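Side-chain contact in glycoside transferase (Listeria monocytogenes, PDB 6R2M), which probably hydrolyses glycosidic bonds of exopolysaccharide outside the cell, acting as a monomer: residues F267-F272 with E308-K313. Sequence-based numbering, arbitrary orientation.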
loop_
_atom_site.group_PDB
_atom_site.type_symbol
_atom_site.label_atom_id
_atom_site.label_comp_id
_atom_site.label_asym_id
_atom_site.label_seq_id
_atom_site.Cartn_x
_atom_site.Cartn_y
_atom_site.Cartn_z
ATOM N N PHE A 267 -5.840 -0.268 7.844
ATOM C CA PHE A 267 -6.293 0.815 6.976
ATOM C C PHE A 267 -7.516 1.524 7.545
ATOM O O PHE A 267 -7.645 2.733 7.357
ATOM C CB PHE A 267 -6.580 0.285 5.579
ATOM C CG PHE A 267 -5.361 -0.241 4.880
ATOM C CD1 PHE A 267 -4.096 0.168 5.258
ATOM C CD2 PHE A 267 -5.487 -1.165 3.863
ATOM C CE1 PHE A 267 -2.971 -0.333 4.622
ATOM C CE2 PHE A 267 -4.382 -1.665 3.214
ATOM C CZ PHE A 267 -3.105 -1.249 3.597
ATOM N N LEU A 268 -8.407 0.806 8.247
ATOM C CA LEU A 268 -9.508 1.477 8.944
ATOM C C LEU A 268 -8.992 2.452 9.991
ATOM O O LEU A 268 -9.528 3.557 10.139
ATOM C CB LEU A 268 -10.415 0.452 9.614
ATOM C CG LEU A 268 -11.466 -0.191 8.739
ATOM C CD1 LEU A 268 -12.003 -1.407 9.458
ATOM C CD2 LEU A 268 -12.579 0.825 8.489
ATOM N N THR A 269 -7.986 2.041 10.762
ATOM C CA THR A 269 -7.420 2.915 11.774
ATOM C C THR A 269 -6.858 4.181 11.139
ATOM O O THR A 269 -7.139 5.293 11.601
ATOM C CB THR A 269 -6.363 2.141 12.555
ATOM O OG1 THR A 269 -7.015 1.039 13.206
ATOM C CG2 THR A 269 -5.688 3.025 13.590
ATOM N N GLN A 270 -6.111 4.028 10.034
ATOM C CA GLN A 270 -5.600 5.182 9.294
ATOM C C GLN A 270 -6.732 6.057 8.767
ATOM O O GLN A 270 -6.665 7.288 8.845
ATOM C CB GLN A 270 -4.729 4.724 8.124
ATOM C CG GLN A 270 -3.511 3.937 8.543
ATOM C CD GLN A 270 -2.776 3.331 7.354
ATOM O OE1 GLN A 270 -2.802 3.870 6.251
ATOM N NE2 GLN A 270 -2.128 2.195 7.579
ATOM N N TYR A 271 -7.776 5.429 8.229
ATOM C CA TYR A 271 -8.888 6.163 7.634
ATOM C C TYR A 271 -9.661 6.949 8.689
ATOM O O TYR A 271 -9.986 8.132 8.494
ATOM C CB TYR A 271 -9.799 5.165 6.915
ATOM C CG TYR A 271 -11.171 5.677 6.508
ATOM C CD1 TYR A 271 -11.356 6.296 5.278
ATOM C CD2 TYR A 271 -12.277 5.503 7.340
ATOM C CE1 TYR A 271 -12.605 6.727 4.880
ATOM C CE2 TYR A 271 -13.531 5.943 6.959
ATOM C CZ TYR A 271 -13.684 6.556 5.734
ATOM O OH TYR A 271 -14.934 6.992 5.366
ATOM N N PHE A 272 -9.963 6.312 9.822
ATOM C CA PHE A 272 -10.712 7.015 10.853
ATOM C C PHE A 272 -9.890 8.151 11.441
ATOM O O PHE A 272 -10.429 9.220 11.729
ATOM C CB PHE A 272 -11.155 6.023 11.936
ATOM C CG PHE A 272 -12.331 5.185 11.536
ATOM C CD1 PHE A 272 -13.385 5.743 10.824
ATOM C CD2 PHE A 272 -12.388 3.833 11.869
ATOM C CE1 PHE A 272 -14.485 4.964 10.472
ATOM C CE2 PHE A 272 -13.485 3.065 11.519
ATOM C CZ PHE A 272 -14.529 3.628 10.811
ATOM N N GLU A 308 2.619 -3.404 11.798
ATOM C CA GLU A 308 3.748 -2.740 12.447
ATOM C C GLU A 308 3.813 -1.266 12.070
ATOM O O GLU A 308 4.053 -0.417 12.933
ATOM C CB GLU A 308 5.060 -3.433 12.095
ATOM C CG GLU A 308 5.154 -4.860 12.610
ATOM C CD GLU A 308 4.955 -4.971 14.111
ATOM O OE1 GLU A 308 5.362 -4.051 14.850
ATOM O OE2 GLU A 308 4.400 -6.002 14.551
ATOM N N ILE A 309 3.608 -0.940 10.787
ATOM C CA ILE A 309 3.652 0.465 10.375
ATOM C C ILE A 309 2.563 1.265 11.075
ATOM O O ILE A 309 2.812 2.354 11.605
ATOM C CB ILE A 309 3.509 0.587 8.853
ATOM C CG1 ILE A 309 4.719 -0.018 8.146
ATOM C CG2 ILE A 309 3.317 2.078 8.451
ATOM C CD1 ILE A 309 4.522 -0.155 6.662
ATOM N N THR A 310 1.333 0.742 11.073
ATOM C CA THR A 310 0.207 1.520 11.594
ATOM C C THR A 310 0.321 1.721 13.101
ATOM O O THR A 310 -0.026 2.789 13.619
ATOM C CB THR A 310 -1.115 0.838 11.218
ATOM O OG1 THR A 310 -1.292 0.887 9.800
ATOM C CG2 THR A 310 -2.302 1.516 11.887
ATOM N N LEU A 311 0.819 0.725 13.827
ATOM C CA LEU A 311 0.971 0.908 15.266
ATOM C C LEU A 311 2.139 1.824 15.616
ATOM O O LEU A 311 2.195 2.336 16.739
ATOM C CB LEU A 311 1.123 -0.447 15.949
ATOM C CG LEU A 311 -0.173 -1.272 15.963
ATOM C CD1 LEU A 311 0.051 -2.577 16.706
ATOM C CD2 LEU A 311 -1.321 -0.483 16.585
ATOM N N LYS A 312 3.060 2.065 14.681
ATOM C CA LYS A 312 4.136 3.016 14.933
ATOM C C LYS A 312 3.813 4.424 14.463
ATOM O O LYS A 312 4.384 5.386 14.994
ATOM C CB LYS A 312 5.425 2.552 14.253
ATOM C CG LYS A 312 6.115 1.444 15.006
ATOM C CD LYS A 312 7.515 1.827 15.457
ATOM C CE LYS A 312 8.163 0.673 16.201
ATOM N NZ LYS A 312 7.726 -0.646 15.663
ATOM N N LYS A 313 2.930 4.578 13.479
ATOM C CA LYS A 313 2.630 5.905 12.964
ATOM C C LYS A 313 1.890 6.728 14.014
ATOM O O LYS A 313 1.237 6.197 14.915
ATOM C CB LYS A 313 1.801 5.827 11.680
ATOM C CG LYS A 313 2.515 5.208 10.492
ATOM C CD LYS A 313 3.667 6.072 9.998
ATOM C CE LYS A 313 3.174 7.227 9.149
ATOM N NZ LYS A 313 2.369 6.750 7.990
#
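Gln270 and Thr310 supply the polar half of this helix-to-helix contact: the amide NE2 of Gln270 donates a hydrogen bond to Thr310 OG1 at 2.7 Å, with an N-H...O angle of 150°. The acceptor lies close to the amide plane, 11° out of it, as suits a donor whose hydrogens lie in that plane. Glutamine suits the place because, although its first side-chain bond points aside, the chain is long enough, extended beyond CG, for the terminal amide to reach Thr310. The CA atoms of this pair, 7.2 Å apart, make the closest CA approach of the two segments. The Thr310 hydroxyl stands beside its own backbone N (chi1 -67°), from where it also bonds to Asn306 O one turn earlier. OG1 is thus gripped twice, by that carbonyl and by the amide NE2. The Phe267 ring lies one turn before Gln270, its edge turned to NE2.

The apolar half is a methyl-methyl touch, Thr269 CG2 to Thr310 CG2 at 4.1 Å, where the two small beta-branched side chains cross at a slant. Each threonine gives its methyl to the interface, while the Thr269 hydroxyl is bonded to Tyr265 O and Thr284 OG1. Being small, the threonines let their methyls meet between the helices.

The contact joins helix 262-274 to the last turn of helix 301-312. Leu288 of helix 278-290 packs on Thr310, helix 209-223 covers Phe267 through Met213 and Met217, and helix 50-62 lies against Ile309.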